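Local structure of Na-translocating NADH-quinone reductase subunit C NqrC (Shewanella oneidensis, 4XHF) at residues 68-73 / 77-82; 183-188 / 197-202. The protein is the FMN-binding subunit C of a multi-subunit membrane complex, here as its soluble fragment with bound flavin mononucleotide. All blocks are in the same frame, centred on the assembly; numbering follows the deposited sequence.

Interaction 1: residues 68-73 / 77-82; sequences KPLLIN and GKVDSD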
loop_
_atom_site.group_PDB
_atom_site.type_symbol
_atom_site.label_atom_id
_atom_site.label_comp_id
_atom_site.label_asym_id
_atom_site.label_seq_id
_atom_site.Cartn_x
_atom_site.Cartn_y
_atom_site.Cartn_z
ATOM N N LYS A 68 -7.816 -12.611 -2.667
ATOM C CA LYS A 68 -7.174 -13.226 -3.821
ATOM C C LYS A 68 -5.856 -12.521 -4.122
ATOM O O LYS A 68 -5.853 -11.441 -4.712
ATOM C CB LYS A 68 -8.093 -13.166 -5.043
ATOM C CG LYS A 68 -7.498 -13.770 -6.301
ATOM C CD LYS A 68 -8.553 -13.936 -7.390
ATOM C CE LYS A 68 -8.097 -13.333 -8.707
ATOM N NZ LYS A 68 -9.184 -13.258 -9.729
ATOM N N PRO A 69 -4.728 -13.117 -3.703
ATOM C CA PRO A 69 -3.430 -12.517 -4.023
ATOM C C PRO A 69 -3.133 -12.575 -5.516
ATOM O O PRO A 69 -3.455 -13.567 -6.171
ATOM C CB PRO A 69 -2.433 -13.372 -3.230
ATOM C CG PRO A 69 -3.246 -14.073 -2.197
ATOM C CD PRO A 69 -4.584 -14.290 -2.824
ATOM N N LEU A 70 -2.530 -11.513 -6.038
ATOM C CA LEU A 70 -2.213 -11.420 -7.455
ATOM C C LEU A 70 -0.840 -10.816 -7.669
ATOM O O LEU A 70 -0.469 -9.853 -7.004
ATOM C CB LEU A 70 -3.249 -10.570 -8.188
ATOM C CG LEU A 70 -4.667 -11.121 -8.291
ATOM C CD1 LEU A 70 -5.600 -10.044 -8.803
ATOM C CD2 LEU A 70 -4.692 -12.325 -9.208
ATOM N N LEU A 71 -0.091 -11.394 -8.599
ATOM C CA LEU A 71 1.135 -10.786 -9.084
ATOM C C LEU A 71 0.815 -10.151 -10.430
ATOM O O LEU A 71 0.399 -10.841 -11.357
ATOM C CB LEU A 71 2.255 -11.821 -9.209
ATOM C CG LEU A 71 3.648 -11.284 -9.548
ATOM C CD1 LEU A 71 4.186 -10.407 -8.421
ATOM C CD2 LEU A 71 4.605 -12.432 -9.851
ATOM N N ILE A 72 0.991 -8.838 -10.527
ATOM C CA ILE A 72 0.624 -8.111 -11.736
ATOM C C ILE A 72 1.824 -7.387 -12.326
ATOM O O ILE A 72 2.710 -6.932 -11.604
ATOM C CB ILE A 72 -0.511 -7.091 -11.463
ATOM C CG1 ILE A 72 -0.076 -6.040 -10.437
ATOM C CG2 ILE A 72 -1.762 -7.811 -10.985
ATOM C CD1 ILE A 72 0.350 -4.725 -11.051
ATOM N N ASN A 73 1.845 -7.302 -13.651
ATOM C CA ASN A 73 2.850 -6.529 -14.361
ATOM C C ASN A 73 2.495 -5.050 -14.313
ATOM O O ASN A 73 1.457 -4.635 -14.825
ATOM C CB ASN A 73 2.960 -7.005 -15.808
ATOM C CG ASN A 73 4.107 -6.356 -16.548
ATOM O OD1 ASN A 73 4.001 -5.223 -17.012
ATOM N ND2 ASN A 73 5.214 -7.077 -16.665
ATOM N N GLY A 77 -0.284 -4.003 -16.612
ATOM C CA GLY A 77 -1.451 -4.222 -15.776
ATOM C C GLY A 77 -1.945 -5.657 -15.842
ATOM O O GLY A 77 -2.943 -6.006 -15.208
ATOM N N LYS A 78 -1.248 -6.489 -16.612
ATOM C CA LYS A 78 -1.616 -7.894 -16.756
ATOM C C LYS A 78 -1.215 -8.700 -15.525
ATOM O O LYS A 78 -0.252 -8.364 -14.837
ATOM C CB LYS A 78 -0.962 -8.496 -18.006
ATOM C CG LYS A 78 -1.233 -9.989 -18.196
ATOM C CD LYS A 78 -0.677 -10.518 -19.514
ATOM C CE LYS A 78 0.845 -10.555 -19.521
ATOM N NZ LYS A 78 1.399 -11.484 -18.492
ATOM N N VAL A 79 -1.966 -9.764 -15.260
ATOM C CA VAL A 79 -1.656 -10.679 -14.171
ATOM C C VAL A 79 -0.530 -11.623 -14.586
ATOM O O VAL A 79 -0.611 -12.276 -15.628
ATOM C CB VAL A 79 -2.906 -11.499 -13.757
ATOM C CG1 VAL A 79 -2.557 -12.563 -12.717
ATOM C CG2 VAL A 79 -3.991 -10.577 -13.223
ATOM N N ASP A 80 0.520 -11.674 -13.771
ATOM C CA ASP A 80 1.619 -12.614 -13.975
ATOM C C ASP A 80 1.494 -13.809 -13.031
ATOM O O ASP A 80 0.860 -13.721 -11.980
ATOM C CB ASP A 80 2.970 -11.925 -13.768
ATOM C CG ASP A 80 3.333 -10.991 -14.909
ATOM O OD1 ASP A 80 2.674 -11.045 -15.969
ATOM O OD2 ASP A 80 4.289 -10.206 -14.749
ATOM N N SER A 81 2.118 -14.918 -13.415
ATOM C CA SER A 81 1.971 -16.180 -12.702
ATOM C C SER A 81 3.118 -16.424 -11.727
ATOM O O SER A 81 4.276 -16.139 -12.032
ATOM C CB SER A 81 1.892 -17.337 -13.701
ATOM O OG SER A 81 0.913 -17.094 -14.695
ATOM N N ASP A 82 2.790 -16.961 -10.555
ATOM C CA ASP A 82 3.801 -17.374 -9.589
ATOM C C ASP A 82 3.257 -18.520 -8.747
ATOM O O ASP A 82 2.097 -18.507 -8.338
ATOM C CB ASP A 82 4.219 -16.205 -8.695
ATOM C CG ASP A 82 5.479 -16.502 -7.899
ATOM O OD1 ASP A 82 5.391 -17.240 -6.895
ATOM O OD2 ASP A 82 6.556 -15.993 -8.276
HETATM O O HOH W 1 -0.910 -13.868 -10.238
HETATM O O HOH W 2 7.384 -9.129 -15.342
#
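I72 and V79 face each other as a non-hydrogen-bonded pair of a short antiparallel hairpin. Their methyls I72 CG2 and V79 CG2 come within 4.2 Å, and the two side chains cross at about a right angle. I72 holds CG1 between its backbone N and carbonyl carbon (chi1 61°), which sets CG2 beside the N. The other V79 branch, CG1, lies 4.1 Å from L70 CD2. V79 thus spreads its two methyls over two residues of the strand.

Backbone bonds lie on both sides of this pair. N73 N donates to K78 O over 2.6 Å, and the bond is nearly straight. D80 N reaches L71 O more obliquely. At the turn, G77 N donates to N73 O. G77 has a positive phi, a backbone shape that glycine adopts easily. N73 OD1 accepts from T76 N within the turn.

The D80 carboxylate folds back along its own segment. Its CG stands beside the backbone N (chi1 -73°), and OD1 forms a salt bridge with K78 NZ at 2.9 Å. D80 OD2 lies 3.6 Å from N73 CB. The carboxylate and the N73 amide are turned 69° apart, and a water links OD2 to N73 ND2 by two weak bonds. L71 CD2 packs 4.0 Å from D82 CB. A second water accepts from L71 N and donates to D80 O, in place of a direct bond; the backbones diverge from there.

On its other edge, strand 68-73 pairs with strand 113-123. D116 of that strand brings a second carboxylate close to D80 OD2. K78 probably offsets part of this negative charge. Direct backbone bonds near the turn thus give way to a partly water-mediated pair at L71 and D80, where leucine packs beside charge.

Interaction 2: residues 183-188 / 197-202; sequences SLWKGK and FAMRLV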
loop_
_atom_site.group_PDB
_atom_site.type_symbol
_atom_site.label_atom_id
_atom_site.label_comp_id
_atom_site.label_asym_id
_atom_site.label_seq_id
_atom_site.Cartn_x
_atom_site.Cartn_y
_atom_site.Cartn_z
ATOM N N SER A 183 -5.383 5.981 10.892
ATOM C CA SER A 183 -6.838 5.941 10.787
ATOM C C SER A 183 -7.388 7.193 10.113
ATOM O O SER A 183 -8.518 7.199 9.624
ATOM C CB SER A 183 -7.466 5.785 12.171
ATOM O OG SER A 183 -7.256 6.945 12.956
ATOM N N LEU A 184 -6.587 8.253 10.098
ATOM C CA LEU A 184 -6.991 9.518 9.495
ATOM C C LEU A 184 -7.173 9.404 7.985
ATOM O O LEU A 184 -7.906 10.185 7.381
ATOM C CB LEU A 184 -5.958 10.604 9.799
ATOM C CG LEU A 184 -5.661 10.903 11.268
ATOM C CD1 LEU A 184 -4.569 11.953 11.363
ATOM C CD2 LEU A 184 -6.909 11.361 12.002
ATOM N N TRP A 185 -6.493 8.438 7.377
ATOM C CA TRP A 185 -6.523 8.277 5.927
ATOM C C TRP A 185 -7.839 7.673 5.446
ATOM O O TRP A 185 -8.215 7.844 4.286
ATOM C CB TRP A 185 -5.358 7.398 5.468
ATOM C CG TRP A 185 -4.006 8.015 5.691
ATOM C CD1 TRP A 185 -3.289 8.023 6.851
ATOM C CD2 TRP A 185 -3.206 8.703 4.722
ATOM N NE1 TRP A 185 -2.095 8.678 6.666
ATOM C CE2 TRP A 185 -2.020 9.104 5.367
ATOM C CE3 TRP A 185 -3.379 9.019 3.372
ATOM C CZ2 TRP A 185 -1.013 9.806 4.709
ATOM C CZ3 TRP A 185 -2.379 9.715 2.722
ATOM C CH2 TRP A 185 -1.212 10.101 3.390
ATOM N N LYS A 186 -8.529 6.966 6.336
ATOM C CA LYS A 186 -9.778 6.299 5.983
ATOM C C LYS A 186 -10.800 7.296 5.442
ATOM O O LYS A 186 -11.139 8.276 6.105
ATOM C CB LYS A 186 -10.347 5.561 7.203
ATOM C CG LYS A 186 -11.703 4.890 6.985
ATOM C CD LYS A 186 -11.610 3.738 6.004
ATOM C CE LYS A 186 -12.968 3.099 5.748
ATOM N NZ LYS A 186 -13.491 2.393 6.950
ATOM N N GLY A 187 -11.274 7.044 4.225
ATOM C CA GLY A 187 -12.317 7.856 3.620
ATOM C C GLY A 187 -11.782 8.944 2.708
ATOM O O GLY A 187 -12.533 9.540 1.937
ATOM N N LYS A 188 -10.483 9.206 2.799
ATOM C CA LYS A 188 -9.851 10.213 1.957
ATOM C C LYS A 188 -9.763 9.714 0.520
ATOM O O LYS A 188 -9.864 8.513 0.271
ATOM C CB LYS A 188 -8.460 10.558 2.491
ATOM C CG LYS A 188 -8.456 11.094 3.917
ATOM C CD LYS A 188 -9.156 12.438 4.017
ATOM C CE LYS A 188 -9.221 12.922 5.453
ATOM N NZ LYS A 188 -9.687 14.333 5.540
ATOM N N PHE A 197 -3.517 13.186 -8.917
ATOM C CA PHE A 197 -3.221 12.926 -7.514
ATOM C C PHE A 197 -3.327 14.220 -6.709
ATOM O O PHE A 197 -2.752 15.239 -7.094
ATOM C CB PHE A 197 -1.827 12.315 -7.374
ATOM C CG PHE A 197 -1.487 11.894 -5.979
ATOM C CD1 PHE A 197 -1.823 10.634 -5.522
ATOM C CD2 PHE A 197 -0.823 12.756 -5.126
ATOM C CE1 PHE A 197 -1.508 10.242 -4.240
ATOM C CE2 PHE A 197 -0.505 12.371 -3.842
ATOM C CZ PHE A 197 -0.847 11.111 -3.398
ATOM N N ALA A 198 -4.056 14.173 -5.594
ATOM C CA ALA A 198 -4.450 15.390 -4.886
ATOM C C ALA A 198 -4.167 15.361 -3.384
ATOM O O ALA A 198 -4.322 16.379 -2.708
ATOM C CB ALA A 198 -5.933 15.655 -5.121
ATOM N N MET A 199 -3.765 14.208 -2.854
ATOM C CA MET A 199 -3.508 14.087 -1.420
ATOM C C MET A 199 -2.375 15.009 -0.973
ATOM O O MET A 199 -1.294 15.007 -1.561
ATOM C CB MET A 199 -3.169 12.643 -1.046
ATOM C CG MET A 199 -4.321 11.662 -1.187
ATOM S SD MET A 199 -5.707 11.960 -0.072
ATOM C CE MET A 199 -4.949 11.758 1.537
ATOM N N ARG A 200 -2.642 15.793 0.067
ATOM C CA ARG A 200 -1.651 16.688 0.653
ATOM C C ARG A 200 -1.722 16.613 2.172
ATOM O O ARG A 200 -2.812 16.648 2.744
ATOM C CB ARG A 200 -1.877 18.134 0.197
ATOM C CG ARG A 200 -1.821 18.344 -1.305
ATOM C CD ARG A 200 -0.414 18.175 -1.844
ATOM N NE ARG A 200 -0.364 18.357 -3.293
ATOM C CZ ARG A 200 -0.594 17.397 -4.186
ATOM N NH1 ARG A 200 -0.895 16.165 -3.796
ATOM N NH2 ARG A 200 -0.523 17.673 -5.482
ATOM N N LEU A 201 -0.568 16.506 2.823
ATOM C CA LEU A 201 -0.525 16.566 4.280
ATOM C C LEU A 201 -0.587 18.019 4.734
ATOM O O LEU A 201 0.171 18.862 4.254
ATOM C CB LEU A 201 0.728 15.880 4.824
ATOM C CG LEU A 201 0.492 14.426 5.236
ATOM C CD1 LEU A 201 0.286 13.543 4.015
ATOM C CD2 LEU A 201 1.640 13.921 6.082
ATOM N N VAL A 202 -1.499 18.294 5.662
ATOM C CA VAL A 202 -1.843 19.658 6.044
ATOM C C VAL A 202 -1.495 19.932 7.499
ATOM O O VAL A 202 -1.739 19.100 8.373
ATOM C CB VAL A 202 -3.347 19.928 5.829
ATOM C CG1 VAL A 202 -3.707 21.361 6.198
ATOM C CG2 VAL A 202 -3.738 19.632 4.390
#
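M199 and L201 reach from the second segment to the indole of W185. Ahead of them, F197 turns one ring face to the backbone N of M199, which sits toward the rim. M199 follows with a chain bent at both chi2 and chi3 (-65° and -62°), which carries its methyl to the indole. CE lies 3.5 Å from W185 CZ3 and meets the ring obliquely. The same methyl is 3.8 Å from K188 CB, so it sits against both ends of the type II turn W185-K188. The polar end of K188 leads away to D210 O. R200 points away from the contact, and its NH1 donates to M199 O at 2.5 Å. L201 then sends CD1 to the benzene part of the indole, 3.8 Å from W185 CH2. No hydrogen bond joins the segments, and the contact is purely apolar.

The L201 side chain is about 9 Å from the bound flavin mononucleotide. W185 also meets W181 edge-to-face, and it touches M231 of helix 221-234 and V161 of strand 158-165. M199 rests on V214 of strand 213-215, the parallel neighbour of strand 200-202.

In the fold
Interactions 1 and 2 lie on opposite sides of the chain's centre, with their own centres 27 Å apart and no touch between them. They share no strand or helix. Interaction 1 adds a short edge strand to the large antiparallel sheet. Interaction 2 joins the loop after helix 179-182 to the small parallel sheet, within the FMN-binding domain. Both are partly buried, but differently. The hairpin mixes buried strand residues with exposed ones. Backbone bonds, water and a few apolar touches join its segments, with a salt bridge inside one of them. None of the residues touching in interaction 2 is fully exposed, and side-chain packing alone connects its two segments.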